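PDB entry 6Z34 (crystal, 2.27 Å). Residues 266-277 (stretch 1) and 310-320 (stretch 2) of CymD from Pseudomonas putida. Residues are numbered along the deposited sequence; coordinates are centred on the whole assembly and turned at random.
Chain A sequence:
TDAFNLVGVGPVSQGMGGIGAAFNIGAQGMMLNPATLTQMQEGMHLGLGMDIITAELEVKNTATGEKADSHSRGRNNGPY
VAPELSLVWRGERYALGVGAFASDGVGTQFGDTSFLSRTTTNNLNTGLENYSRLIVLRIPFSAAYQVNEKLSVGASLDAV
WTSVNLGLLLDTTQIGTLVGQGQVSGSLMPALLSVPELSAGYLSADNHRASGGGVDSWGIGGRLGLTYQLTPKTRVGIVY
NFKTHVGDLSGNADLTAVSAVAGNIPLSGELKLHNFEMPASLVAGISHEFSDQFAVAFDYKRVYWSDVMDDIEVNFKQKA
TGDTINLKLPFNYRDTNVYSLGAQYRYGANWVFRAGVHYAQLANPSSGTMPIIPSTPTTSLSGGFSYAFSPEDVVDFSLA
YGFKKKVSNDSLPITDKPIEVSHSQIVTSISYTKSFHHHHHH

Stretch 1 (266-277) PLSGELKLHNFE
Stretch 2, residues 310-320: DDIEVNFKQKA

Two extended segments of one chain of CymD lie side by side as antiparallel β-strands, 266-273 and 313-318. Their axes approach to 4.7 Å, and their N-to-C directions differ by 143°, so the pairing is antiparallel with a marked twist. Together the two stretches bury 935 Å² against each other.

The register is fixed by alternating bridges. E270 pairs with K317 and K272 with N315 as hydrogen-bonded pairs, each with CA atoms 5.3 Å apart. G269 with Q318, L271 with F316 and L273 with V314 are non-hydrogen-bonded pairs, at 4.2, 4.5 and 4.9 Å between CA atoms. E270 N to K317 O and K317 N to E270 O are both 2.9 Å; K272 N to N315 O is 2.9 Å and N315 N to K272 O 3.1 Å. The ladder is extended by K319 N to S268 O (2.9 Å, nearly linear at 172°) and by H274 N to E313 O (3.1 Å, bent to 139°). Most strand residues have phi near -90° to -135° and psi near 115° to 155°.

G269 departs from this, at phi/psi 172/-167, and here the strands come closest in CA register. Its CA lies 3.3 Å from K317 O, a CA-H...O contact. An ideal CB would stand 2.1 Å from K317 O and 2.9 Å from Q318 CA, both clashes, so the partner backbone occupies the space that a side chain would need.

On the face carrying L271, L273, V314 and F316, shape does the work. F316 (chi1 161°, t; chi2 94°) sends its ring along the backbone beside the glycine: its CE1 is 3.8 Å from G269 N, and its CZ is 3.6 Å from L267 O. Beyond the ring tip, L267 (m, m) lies with CB 4.4 Å from F316 CZ, while its CG comes to 3.2 Å from Q318 NE2. L271 (t, p) reaches across the strands, so that CD1 lies 3.9 Å from both F316 CB and V314 CG1, and 3.2 Å from N315 O. L273 (m, t) places CD2 3.6 Å from CG2 of V314 (t). The methyls of V314 thus meet both leucines.

The other face, with E270, K272, N315 and K317, is polar. E270 (chi1 79°, p) and K317 (chi1 143°) form a long salt bridge, OE1 to NZ 3.6 Å. K272 is extended through chi3 and turns at chi4 (-88°).

Past the strand end, H274 (chi1 t) points toward the other stretch, and its ND1 donates to E313 OE1 at 3.1 Å and 165°; the carboxylate oxygen sits at the ring edge, near its plane. N275 (m) sends ND2 to D311 O, a very short hydrogen bond of 2.4 Å. The CA-to-CB bond of F276 points away, yet its ring returns, with CE2 3.4 Å from CD1 of I312 (chi1 t), whose own end also comes nearer, closing this end with an apolar contact.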

ATOM      1  N   PRO A 266      10.876 -20.475 -24.970  1.00 59.51           N
ATOM      2  CA  PRO A 266      10.479 -20.289 -23.574  1.00 60.25           C
ATOM      3  C   PRO A 266      10.952 -21.459 -22.733  1.00 62.11           C
ATOM      4  O   PRO A 266      10.887 -22.617 -23.147  1.00 66.92           O
ATOM      5  CB  PRO A 266       8.948 -20.244 -23.657  1.00 61.39           C
ATOM      6  CG  PRO A 266       8.615 -21.137 -24.831  1.00 65.13           C
ATOM      7  CD  PRO A 266       9.841 -21.182 -25.751  1.00 56.69           C
ATOM      8  N   LEU A 267      11.462 -21.145 -21.545  1.00 61.16           N
ATOM      9  CA  LEU A 267      11.782 -22.148 -20.536  1.00 68.68           C
ATOM     10  C   LEU A 267      10.918 -21.902 -19.301  1.00 70.99           C
ATOM     11  O   LEU A 267      10.821 -20.770 -18.819  1.00 69.43           O
ATOM     12  CB  LEU A 267      13.268 -22.112 -20.170  1.00 74.96           C
ATOM     13  CG  LEU A 267      14.252 -22.332 -21.311  1.00 84.24           C
ATOM     14  CD1 LEU A 267      13.734 -23.372 -22.298  1.00 86.89           C
ATOM     15  CD2 LEU A 267      14.552 -21.018 -22.011  1.00 88.83           C
ATOM     16  N   SER A 268      10.299 -22.956 -18.791  1.00 66.81           N
ATOM     17  CA  SER A 268       9.417 -22.867 -17.642  1.00 72.38           C
ATOM     18  C   SER A 268      10.134 -23.345 -16.382  1.00 70.52           C
ATOM     19  O   SER A 268      11.079 -24.133 -16.443  1.00 69.34           O
ATOM     20  CB  SER A 268       8.150 -23.688 -17.890  1.00 79.72           C
ATOM     21  OG  SER A 268       8.279 -24.996 -17.367  1.00 86.47           O
ATOM     22  N   GLY A 269       9.694 -22.843 -15.236  1.00 64.43           N
ATOM     23  CA  GLY A 269      10.312 -23.256 -13.994  1.00 62.47           C
ATOM     24  C   GLY A 269       9.811 -22.438 -12.825  1.00 63.46           C
ATOM     25  O   GLY A 269       8.819 -21.710 -12.918  1.00 64.66           O
ATOM     26  N   GLU A 270      10.525 -22.588 -11.717  1.00 68.86           N
ATOM     27  CA  GLU A 270      10.189 -21.933 -10.467  1.00 67.82           C
ATOM     28  C   GLU A 270      10.937 -20.611 -10.347  1.00 69.33           C
ATOM     29  O   GLU A 270      12.077 -20.470 -10.796  1.00 69.07           O
ATOM     30  CB  GLU A 270      10.515 -22.848  -9.283  1.00 83.06           C
ATOM     31  CG  GLU A 270      11.995 -22.882  -8.887  1.00107.45           C
ATOM     32  CD  GLU A 270      12.212 -23.045  -7.382  1.00121.87           C
ATOM     33  OE1 GLU A 270      11.910 -24.138  -6.851  1.00129.50           O
ATOM     34  OE2 GLU A 270      12.692 -22.084  -6.738  1.00117.35           O
ATOM     35  N   LEU A 271      10.272 -19.633  -9.746  1.00 70.52           N
ATOM     36  CA  LEU A 271      10.856 -18.330  -9.468  1.00 70.59           C
ATOM     37  C   LEU A 271      10.749 -18.035  -7.980  1.00 70.75           C
ATOM     38  O   LEU A 271       9.725 -18.328  -7.348  1.00 76.80           O
ATOM     39  CB  LEU A 271      10.164 -17.215 -10.263  1.00 64.34           C
ATOM     40  CG  LEU A 271      10.799 -15.832 -10.133  1.00 66.83           C
ATOM     41  CD1 LEU A 271      12.129 -15.784 -10.890  1.00 68.07           C
ATOM     42  CD2 LEU A 271       9.853 -14.738 -10.622  1.00 65.09           C
ATOM     43  N   LYS A 272      11.801 -17.442  -7.431  1.00 68.31           N
ATOM     44  CA  LYS A 272      11.829 -17.038  -6.037  1.00 69.27           C
ATOM     45  C   LYS A 272      12.341 -15.607  -5.959  1.00 68.64           C
ATOM     46  O   LYS A 272      13.393 -15.292  -6.524  1.00 70.34           O
ATOM     47  CB  LYS A 272      12.711 -17.989  -5.222  1.00 76.24           C
ATOM     48  CG  LYS A 272      13.051 -17.491  -3.843  1.00 89.38           C
ATOM     49  CD  LYS A 272      14.355 -18.091  -3.344  1.00100.90           C
ATOM     50  CE  LYS A 272      14.831 -17.402  -2.083  1.00108.64           C
ATOM     51  NZ  LYS A 272      15.671 -16.226  -2.409  1.00110.92           N
ATOM     52  N   LEU A 273      11.579 -14.729  -5.308  1.00 63.66           N
ATOM     53  CA  LEU A 273      12.085 -13.413  -4.935  1.00 66.37           C
ATOM     54  C   LEU A 273      12.510 -13.469  -3.476  1.00 77.23           C
ATOM     55  O   LEU A 273      11.883 -14.157  -2.665  1.00 84.44           O
ATOM     56  CB  LEU A 273      11.047 -12.311  -5.130  1.00 61.00           C
ATOM     57  CG  LEU A 273      10.686 -12.008  -6.576  1.00 68.11           C
ATOM     58  CD1 LEU A 273      10.174 -10.592  -6.682  1.00 69.33           C
ATOM     59  CD2 LEU A 273      11.881 -12.243  -7.493  1.00 74.92           C
ATOM     60  N   HIS A 274      13.579 -12.753  -3.136  1.00 83.45           N
ATOM     61  CA  HIS A 274      14.185 -13.006  -1.838  1.00 96.24           C
ATOM     62  C   HIS A 274      13.815 -11.963  -0.788  1.00103.28           C
ATOM     63  O   HIS A 274      12.900 -12.175   0.018  1.00 96.45           O
ATOM     64  CB  HIS A 274      15.703 -13.085  -1.976  1.00101.94           C
ATOM     65  CG  HIS A 274      16.386 -13.681  -0.785  1.00120.28           C
ATOM     66  ND1 HIS A 274      17.625 -14.279  -0.860  1.00127.85           N
ATOM     67  CD2 HIS A 274      16.001 -13.775   0.511  1.00126.90           C
ATOM     68  CE1 HIS A 274      17.975 -14.713   0.339  1.00129.28           C
ATOM     69  NE2 HIS A 274      17.010 -14.414   1.188  1.00128.55           N
ATOM     70  N   ASN A 275      14.557 -10.855  -0.767  1.00110.53           N
ATOM     71  CA  ASN A 275      14.549  -9.915   0.353  1.00106.31           C
ATOM     72  C   ASN A 275      13.590  -8.767   0.075  1.00103.04           C
ATOM     73  O   ASN A 275      13.948  -7.771  -0.558  1.00109.45           O
ATOM     74  CB  ASN A 275      15.951  -9.393   0.647  1.00108.67           C
ATOM     75  CG  ASN A 275      16.906 -10.489   1.098  1.00122.44           C
ATOM     76  OD1 ASN A 275      16.614 -11.227   2.044  1.00126.41           O
ATOM     77  ND2 ASN A 275      18.056 -10.586   0.445  1.00130.22           N
ATOM     78  N   PHE A 276      12.369  -8.918   0.556  1.00103.60           N
ATOM     79  CA  PHE A 276      11.457  -7.807   0.715  1.00 99.68           C
ATOM     80  C   PHE A 276      11.327  -7.480   2.191  1.00 95.47           C
ATOM     81  O   PHE A 276      11.426  -8.348   3.065  1.00 90.44           O
ATOM     82  CB  PHE A 276      10.084  -8.118   0.142  1.00102.56           C
ATOM     83  CG  PHE A 276       9.874  -7.593  -1.225  1.00108.15           C
ATOM     84  CD1 PHE A 276       8.739  -6.861  -1.530  1.00107.57           C
ATOM     85  CD2 PHE A 276      10.800  -7.847  -2.218  1.00113.55           C
ATOM     86  CE1 PHE A 276       8.534  -6.372  -2.813  1.00114.73           C
ATOM     87  CE2 PHE A 276      10.608  -7.369  -3.500  1.00116.60           C
ATOM     88  CZ  PHE A 276       9.472  -6.627  -3.803  1.00117.57           C
ATOM     89  N   GLU A 277      11.123  -6.206   2.452  1.00 95.75           N
ATOM     90  CA  GLU A 277      10.862  -5.720   3.791  1.00 96.66           C
ATOM     91  C   GLU A 277      10.262  -4.350   3.576  1.00102.42           C
ATOM     92  O   GLU A 277      11.003  -3.373   3.433  1.00112.82           O
ATOM     93  CB  GLU A 277      12.139  -5.670   4.638  1.00 97.14           C
ATOM     94  CG  GLU A 277      11.944  -5.137   6.062  1.00100.37           C
ATOM     95  CD  GLU A 277      13.165  -5.354   6.946  1.00 99.94           C
ATOM     96  OE1 GLU A 277      14.284  -5.048   6.482  1.00100.08           O
ATOM     97  OE2 GLU A 277      13.008  -5.814   8.102  1.00 98.89           O
ATOM     98  N   ASP A 310      19.240  -3.637   0.709  1.00129.95           N
ATOM     99  CA  ASP A 310      18.916  -3.734  -0.704  1.00125.21           C
ATOM    100  C   ASP A 310      19.109  -5.099  -1.345  1.00121.17           C
ATOM    101  O   ASP A 310      18.768  -5.249  -2.524  1.00112.41           O
ATOM    102  CB  ASP A 310      19.743  -2.714  -1.485  1.00130.23           C
ATOM    103  CG  ASP A 310      18.899  -1.636  -2.065  1.00130.47           C
ATOM    104  OD1 ASP A 310      17.662  -1.676  -1.855  1.00124.05           O
ATOM    105  OD2 ASP A 310      19.481  -0.749  -2.711  1.00128.52           O
ATOM    106  N   ASP A 311      19.637  -6.087  -0.625  1.00127.75           N
ATOM    107  CA  ASP A 311      19.908  -7.425  -1.145  1.00134.33           C
ATOM    108  C   ASP A 311      18.695  -8.048  -1.833  1.00127.79           C
ATOM    109  O   ASP A 311      18.106  -8.986  -1.298  1.00133.90           O
ATOM    110  CB  ASP A 311      20.364  -8.326   0.010  1.00139.48           C
ATOM    111  CG  ASP A 311      21.550  -9.205  -0.348  1.00142.83           C
ATOM    112  OD1 ASP A 311      21.403 -10.076  -1.231  1.00144.09           O
ATOM    113  OD2 ASP A 311      22.621  -9.044   0.277  1.00142.98           O
ATOM    114  N   ILE A 312      18.321  -7.575  -3.022  1.00107.98           N
ATOM    115  CA  ILE A 312      17.052  -8.001  -3.606  1.00 95.01           C
ATOM    116  C   ILE A 312      17.276  -9.018  -4.730  1.00 94.61           C
ATOM    117  O   ILE A 312      17.388  -8.673  -5.911  1.00 97.81           O
ATOM    118  CB  ILE A 312      16.244  -6.763  -4.043  1.00 87.12           C
ATOM    119  CG1 ILE A 312      14.872  -7.140  -4.576  1.00 86.57           C
ATOM    120  CG2 ILE A 312      17.009  -5.907  -5.006  1.00 86.82           C
ATOM    121  CD1 ILE A 312      13.788  -6.209  -4.021  1.00 76.27           C
ATOM    122  N   GLU A 313      17.342 -10.294  -4.353  1.00 88.88           N
ATOM    123  CA  GLU A 313      17.720 -11.365  -5.260  1.00 83.02           C
ATOM    124  C   GLU A 313      16.521 -11.903  -6.031  1.00 84.87           C
ATOM    125  O   GLU A 313      15.389 -11.924  -5.539  1.00 85.12           O
ATOM    126  CB  GLU A 313      18.372 -12.517  -4.495  1.00 92.41           C
ATOM    127  CG  GLU A 313      19.757 -12.224  -3.949  1.00106.68           C
ATOM    128  CD  GLU A 313      20.266 -13.323  -3.019  1.00118.87           C
ATOM    129  OE1 GLU A 313      19.784 -14.474  -3.124  1.00121.92           O
ATOM    130  OE2 GLU A 313      21.141 -13.032  -2.170  1.00122.16           O
ATOM    131  N   VAL A 314      16.797 -12.367  -7.250  1.00 88.99           N
ATOM    132  CA  VAL A 314      15.809 -12.957  -8.146  1.00 82.54           C
ATOM    133  C   VAL A 314      16.421 -14.225  -8.716  1.00 85.01           C
ATOM    134  O   VAL A 314      17.427 -14.158  -9.435  1.00 89.60           O
ATOM    135  CB  VAL A 314      15.411 -11.998  -9.280  1.00 83.92           C
ATOM    136  CG1 VAL A 314      14.379 -12.657 -10.188  1.00 85.13           C
ATOM    137  CG2 VAL A 314      14.894 -10.660  -8.707  1.00 79.01           C
ATOM    138  N   ASN A 315      15.843 -15.377  -8.377  1.00 79.17           N
ATOM    139  CA  ASN A 315      16.360 -16.669  -8.809  1.00 80.33           C
ATOM    140  C   ASN A 315      15.291 -17.431  -9.578  1.00 76.40           C
ATOM    141  O   ASN A 315      14.145 -17.539  -9.126  1.00 76.58           O
ATOM    142  CB  ASN A 315      16.850 -17.509  -7.620  1.00 93.55           C
ATOM    143  CG  ASN A 315      17.775 -16.737  -6.702  1.00107.71           C
ATOM    144  OD1 ASN A 315      18.342 -15.716  -7.097  1.00118.01           O
ATOM    145  ND2 ASN A 315      17.959 -17.232  -5.485  1.00106.79           N
ATOM    146  N   PHE A 316      15.671 -17.947 -10.742  1.00 66.15           N
ATOM    147  CA  PHE A 316      14.812 -18.774 -11.575  1.00 61.74           C
ATOM    148  C   PHE A 316      15.503 -20.116 -11.763  1.00 71.36           C
ATOM    149  O   PHE A 316      16.708 -20.163 -12.025  1.00 83.29           O
ATOM    150  CB  PHE A 316      14.543 -18.091 -12.925  1.00 61.15           C
ATOM    151  CG  PHE A 316      14.050 -19.019 -14.009  1.00 64.10           C
ATOM    152  CD1 PHE A 316      12.686 -19.179 -14.241  1.00 65.37           C
ATOM    153  CD2 PHE A 316      14.955 -19.710 -14.821  1.00 60.03           C
ATOM    154  CE1 PHE A 316      12.228 -20.025 -15.248  1.00 62.25           C
ATOM    155  CE2 PHE A 316      14.513 -20.559 -15.829  1.00 62.42           C
ATOM    156  CZ  PHE A 316      13.154 -20.721 -16.047  1.00 73.46           C
ATOM    157  N   LYS A 317      14.754 -21.202 -11.608  1.00 68.62           N
ATOM    158  CA  LYS A 317      15.302 -22.544 -11.745  1.00 74.67           C
ATOM    159  C   LYS A 317      14.432 -23.301 -12.735  1.00 80.54           C
ATOM    160  O   LYS A 317      13.223 -23.444 -12.522  1.00 81.11           O
ATOM    161  CB  LYS A 317      15.386 -23.271 -10.392  1.00 76.63           C
ATOM    162  CG  LYS A 317      15.067 -24.763 -10.460  1.00 93.05           C
ATOM    163  CD  LYS A 317      15.480 -25.505  -9.194  1.00102.67           C
ATOM    164  CE  LYS A 317      14.840 -26.874  -9.159  1.00103.88           C
ATOM    165  NZ  LYS A 317      13.368 -26.681  -8.993  1.00109.01           N
ATOM    166  N   GLN A 318      15.046 -23.756 -13.827  1.00 80.85           N
ATOM    167  CA  GLN A 318      14.308 -24.358 -14.931  1.00 81.49           C
ATOM    168  C   GLN A 318      13.827 -25.752 -14.538  1.00 87.11           C
ATOM    169  O   GLN A 318      14.620 -26.597 -14.114  1.00 87.92           O
ATOM    170  CB  GLN A 318      15.201 -24.407 -16.168  1.00 78.30           C
ATOM    171  CG  GLN A 318      14.593 -25.036 -17.396  1.00 82.89           C
ATOM    172  CD  GLN A 318      15.651 -25.269 -18.483  1.00 89.09           C
ATOM    173  OE1 GLN A 318      16.745 -25.748 -18.197  1.00 89.56           O
ATOM    174  NE2 GLN A 318      15.322 -24.929 -19.722  1.00 81.25           N
ATOM    175  N   LYS A 319      12.519 -25.993 -14.678  1.00100.93           N
ATOM    176  CA  LYS A 319      11.908 -27.148 -14.018  1.00108.95           C
ATOM    177  C   LYS A 319      12.311 -28.472 -14.665  1.00113.49           C
ATOM    178  O   LYS A 319      12.251 -29.520 -14.009  1.00118.10           O
ATOM    179  CB  LYS A 319      10.383 -27.006 -13.998  1.00111.25           C
ATOM    180  CG  LYS A 319       9.699 -27.948 -13.002  1.00117.85           C
ATOM    181  CD  LYS A 319       9.979 -27.539 -11.548  1.00113.94           C
ATOM    182  CE  LYS A 319       9.392 -28.537 -10.551  1.00109.15           C
ATOM    183  NZ  LYS A 319       9.392 -28.036  -9.141  1.00108.00           N
ATOM    184  N   ALA A 320      12.728 -28.458 -15.932  1.00109.60           N
ATOM    185  CA  ALA A 320      13.219 -29.690 -16.540  1.00119.83           C
ATOM    186  C   ALA A 320      14.580 -30.067 -15.972  1.00126.61           C
ATOM    187  O   ALA A 320      14.765 -31.162 -15.425  1.00130.17           O
ATOM    188  CB  ALA A 320      13.295 -29.537 -18.061  1.00118.67           C
TER